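Local structure of dihydrodipicolinate reductase N-terminus domain-containing protein (Mycobacterium smegmatis, 6IAQ) at residues R227-S237 / E269-P277. The protein probably acts as an NADP-dependent amine dehydrogenase, catalysing the reductive amination of ketones to amines. Sequence-based numbering, arbitrary orientation.
Sequences RPDIASAAMRS and EMSGRVYGP
D229 meets S271 and R273 across one face of the mixed sheet of the C-terminal domain, over the intervening strand 249-260, which separates the outermost strand 219-230 from strand 265-273. The two strands are therefore second neighbours; the axes of the short segments 227-230 and 269-273 come within 8.1 Å, and side chains bridge over the strand between. From D229, CB rests against CB and CD of R273. CB already points to strand 265-273, and with CG beside the backbone N (chi1 -59°) OD2 ends at S271. OD1 is taken by T253 of the middle strand, while OD2 accepts a hydrogen bond from S271 OG, 2.8 Å long and 37° out of the carboxylate plane. S271 OG in turn accepts from NH1 of R273 at 2.9 Å, lying in the guanidinium plane. OD2 is also 3.5 Å from both CB and CD of R273, whose extended chain crosses the aspartate at about a right angle. The R273 guanidinium stays short of a salt bridge with D229; NH2 forms one with E279, and NH1 also reaches S167. CE1 of Y275 lies 3.6 Å above the guanidinium plane, offset toward its rim. Past the end of strand 265-273, the loop after R273 meets strand 235-237. The M235 chain bends at its last torsion (chi3 50°), laying CE on the backbone of V274-G276 and 3.9 Å from CG1 of V274. The other methyl of V274, CG2, faces CB of S237. A water donates to O of R236 and to O of Y275.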
loop_
_atom_site.group_PDB
_atom_site.type_symbol
_atom_site.label_atom_id
_atom_site.label_comp_id
_atom_site.label_asym_id
_atom_site.label_seq_id
_atom_site.Cartn_x
_atom_site.Cartn_y
_atom_site.Cartn_z
ATOM N N ARG A 227 -28.102 -6.567 7.143
ATOM C CA ARG A 227 -29.371 -6.846 6.446
ATOM C C ARG A 227 -29.120 -7.978 5.459
ATOM O O ARG A 227 -28.011 -8.143 4.933
ATOM C CB ARG A 227 -29.880 -5.570 5.768
ATOM C CG ARG A 227 -28.980 -5.042 4.668
ATOM C CD ARG A 227 -29.771 -4.264 3.635
ATOM N NE ARG A 227 -29.042 -4.011 2.400
ATOM C CZ ARG A 227 -28.142 -3.043 2.226
ATOM N NH1 ARG A 227 -27.779 -2.248 3.224
ATOM N NH2 ARG A 227 -27.580 -2.883 1.038
ATOM N N PRO A 228 -30.141 -8.810 5.187
ATOM C CA PRO A 228 -29.992 -9.888 4.227
ATOM C C PRO A 228 -29.937 -9.301 2.812
ATOM O O PRO A 228 -30.505 -8.234 2.582
ATOM C CB PRO A 228 -31.258 -10.716 4.434
ATOM C CG PRO A 228 -32.285 -9.673 4.896
ATOM C CD PRO A 228 -31.490 -8.760 5.792
ATOM N N ASP A 229 -29.220 -9.995 1.930
ATOM C CA ASP A 229 -29.276 -9.751 0.475
ATOM C C ASP A 229 -30.296 -10.741 -0.073
ATOM O O ASP A 229 -30.239 -11.937 0.304
ATOM C CB ASP A 229 -27.889 -9.857 -0.169
ATOM C CG ASP A 229 -26.868 -8.883 0.403
ATOM O OD1 ASP A 229 -27.255 -7.805 0.825
ATOM O OD2 ASP A 229 -25.678 -9.231 0.421
ATOM N N ILE A 230 -31.205 -10.257 -0.920
ATOM C CA ILE A 230 -32.402 -11.017 -1.375
ATOM C C ILE A 230 -32.276 -11.259 -2.874
ATOM O O ILE A 230 -31.938 -10.311 -3.591
ATOM C CB ILE A 230 -33.660 -10.189 -1.044
ATOM C CG1 ILE A 230 -33.699 -9.785 0.432
ATOM C CG2 ILE A 230 -34.909 -10.934 -1.460
ATOM C CD1 ILE A 230 -33.650 -10.968 1.387
ATOM N N ALA A 231 -32.589 -12.462 -3.340
ATOM C CA ALA A 231 -32.746 -12.778 -4.772
ATOM C C ALA A 231 -33.917 -11.962 -5.359
ATOM O O ALA A 231 -35.051 -12.103 -4.872
ATOM C CB ALA A 231 -32.972 -14.256 -4.949
ATOM N N SER A 232 -33.649 -11.158 -6.389
ATOM C CA SER A 232 -34.658 -10.326 -7.088
ATOM C C SER A 232 -35.380 -11.162 -8.157
ATOM O O SER A 232 -36.441 -10.736 -8.626
ATOM C CB SER A 232 -33.981 -9.112 -7.660
ATOM O OG SER A 232 -33.120 -9.495 -8.742
ATOM N N ALA A 233 -34.823 -12.313 -8.530
ATOM C CA ALA A 233 -35.344 -13.260 -9.534
ATOM C C ALA A 233 -34.716 -14.633 -9.257
ATOM O O ALA A 233 -33.788 -14.718 -8.404
ATOM C CB ALA A 233 -34.988 -12.783 -10.924
ATOM N N ALA A 234 -35.184 -15.683 -9.938
ATOM C CA ALA A 234 -34.616 -17.045 -9.823
ATOM C C ALA A 234 -33.110 -16.999 -10.137
ATOM O O ALA A 234 -32.706 -16.387 -11.136
ATOM C CB ALA A 234 -35.348 -18.002 -10.726
ATOM N N MET A 235 -32.306 -17.600 -9.269
ATOM C CA MET A 235 -30.828 -17.712 -9.406
ATOM C C MET A 235 -30.414 -19.128 -9.012
ATOM O O MET A 235 -31.251 -19.908 -8.543
ATOM C CB MET A 235 -30.089 -16.760 -8.461
ATOM C CG MET A 235 -30.737 -15.437 -8.309
ATOM S SD MET A 235 -29.876 -14.359 -7.172
ATOM C CE MET A 235 -28.184 -14.450 -7.779
ATOM N N ARG A 236 -29.137 -19.421 -9.127
ATOM C CA ARG A 236 -28.522 -20.700 -8.733
ATOM C C ARG A 236 -27.251 -20.346 -7.959
ATOM O O ARG A 236 -26.584 -19.382 -8.354
ATOM C CB ARG A 236 -28.214 -21.565 -9.964
ATOM C CG ARG A 236 -27.774 -22.966 -9.572
ATOM C CD ARG A 236 -27.849 -24.015 -10.643
ATOM N NE ARG A 236 -28.030 -25.323 -10.011
ATOM C CZ ARG A 236 -27.061 -26.056 -9.488
ATOM N NH1 ARG A 236 -27.342 -27.218 -8.932
ATOM N NH2 ARG A 236 -25.806 -25.636 -9.523
ATOM N N SER A 237 -26.979 -21.039 -6.861
ATOM C CA SER A 237 -25.680 -20.975 -6.143
ATOM C C SER A 237 -24.869 -22.187 -6.557
ATOM O O SER A 237 -25.254 -23.315 -6.187
ATOM C CB SER A 237 -25.849 -20.940 -4.655
ATOM O OG SER A 237 -24.590 -21.094 -4.014
ATOM N N GLU A 269 -18.586 -1.083 4.917
ATOM C CA GLU A 269 -19.772 -1.826 4.457
ATOM C C GLU A 269 -19.291 -2.948 3.536
ATOM O O GLU A 269 -18.514 -2.666 2.575
ATOM C CB GLU A 269 -20.726 -0.875 3.745
ATOM C CG GLU A 269 -21.889 -1.567 3.083
ATOM C CD GLU A 269 -22.825 -0.608 2.370
ATOM O OE1 GLU A 269 -22.347 0.188 1.583
ATOM O OE2 GLU A 269 -24.022 -0.641 2.643
ATOM N N MET A 270 -19.725 -4.178 3.834
ATOM C CA MET A 270 -19.274 -5.386 3.120
ATOM C C MET A 270 -20.476 -6.253 2.789
ATOM O O MET A 270 -21.235 -6.618 3.696
ATOM C CB MET A 270 -18.253 -6.152 3.975
ATOM C CG MET A 270 -17.594 -7.286 3.239
ATOM S SD MET A 270 -17.039 -8.553 4.418
ATOM C CE MET A 270 -18.645 -9.277 4.741
ATOM N N SER A 271 -20.633 -6.578 1.522
ATOM C CA SER A 271 -21.647 -7.545 1.064
ATOM C C SER A 271 -20.938 -8.806 0.562
ATOM O O SER A 271 -20.012 -8.707 -0.286
ATOM C CB SER A 271 -22.535 -6.959 0.022
ATOM O OG SER A 271 -23.379 -7.965 -0.517
ATOM N N GLY A 272 -21.395 -9.940 1.062
ATOM C CA GLY A 272 -21.015 -11.274 0.593
ATOM C C GLY A 272 -22.263 -12.001 0.161
ATOM O O GLY A 272 -23.097 -12.342 1.056
ATOM N N ARG A 273 -22.428 -12.213 -1.149
ATOM C CA ARG A 273 -23.694 -12.749 -1.690
ATOM C C ARG A 273 -23.449 -13.501 -2.994
ATOM O O ARG A 273 -22.419 -13.290 -3.654
ATOM C CB ARG A 273 -24.712 -11.619 -1.889
ATOM C CG ARG A 273 -24.349 -10.630 -3.001
ATOM C CD ARG A 273 -25.244 -9.371 -3.071
ATOM N NE ARG A 273 -24.840 -8.714 -4.310
ATOM C CZ ARG A 273 -23.760 -7.932 -4.434
ATOM N NH1 ARG A 273 -23.027 -7.626 -3.370
ATOM N NH2 ARG A 273 -23.417 -7.484 -5.631
ATOM N N VAL A 274 -24.424 -14.321 -3.379
ATOM C CA VAL A 274 -24.430 -14.964 -4.707
ATOM C C VAL A 274 -24.651 -13.862 -5.748
ATOM O O VAL A 274 -25.599 -13.076 -5.587
ATOM C CB VAL A 274 -25.483 -16.073 -4.800
ATOM C CG1 VAL A 274 -25.476 -16.715 -6.161
ATOM C CG2 VAL A 274 -25.288 -17.133 -3.722
ATOM N N TYR A 275 -23.783 -13.793 -6.761
ATOM C CA TYR A 275 -23.913 -12.816 -7.864
ATOM C C TYR A 275 -24.807 -13.387 -8.969
ATOM O O TYR A 275 -24.755 -14.609 -9.281
ATOM C CB TYR A 275 -22.555 -12.498 -8.479
ATOM C CG TYR A 275 -21.680 -11.570 -7.681
ATOM C CD1 TYR A 275 -21.970 -11.189 -6.373
ATOM C CD2 TYR A 275 -20.490 -11.124 -8.238
ATOM C CE1 TYR A 275 -21.126 -10.347 -5.664
ATOM C CE2 TYR A 275 -19.640 -10.289 -7.544
ATOM C CZ TYR A 275 -19.946 -9.904 -6.255
ATOM O OH TYR A 275 -19.073 -9.096 -5.581
ATOM N N GLY A 276 -25.573 -12.507 -9.578
ATOM C CA GLY A 276 -26.194 -12.769 -10.886
ATOM C C GLY A 276 -25.247 -12.325 -11.996
ATOM O O GLY A 276 -24.191 -11.751 -11.726
ATOM N N PRO A 277 -25.590 -12.592 -13.273
ATOM C CA PRO A 277 -24.767 -12.161 -14.406
ATOM C C PRO A 277 -24.486 -10.648 -14.382
ATOM O O PRO A 277 -25.351 -9.888 -13.973
ATOM C CB PRO A 277 -25.622 -12.549 -15.625
ATOM C CG PRO A 277 -26.465 -13.698 -15.129
ATOM C CD PRO A 277 -26.778 -13.353 -13.689
HETATM O O HOH W 1 -26.687 -16.986 -10.005
#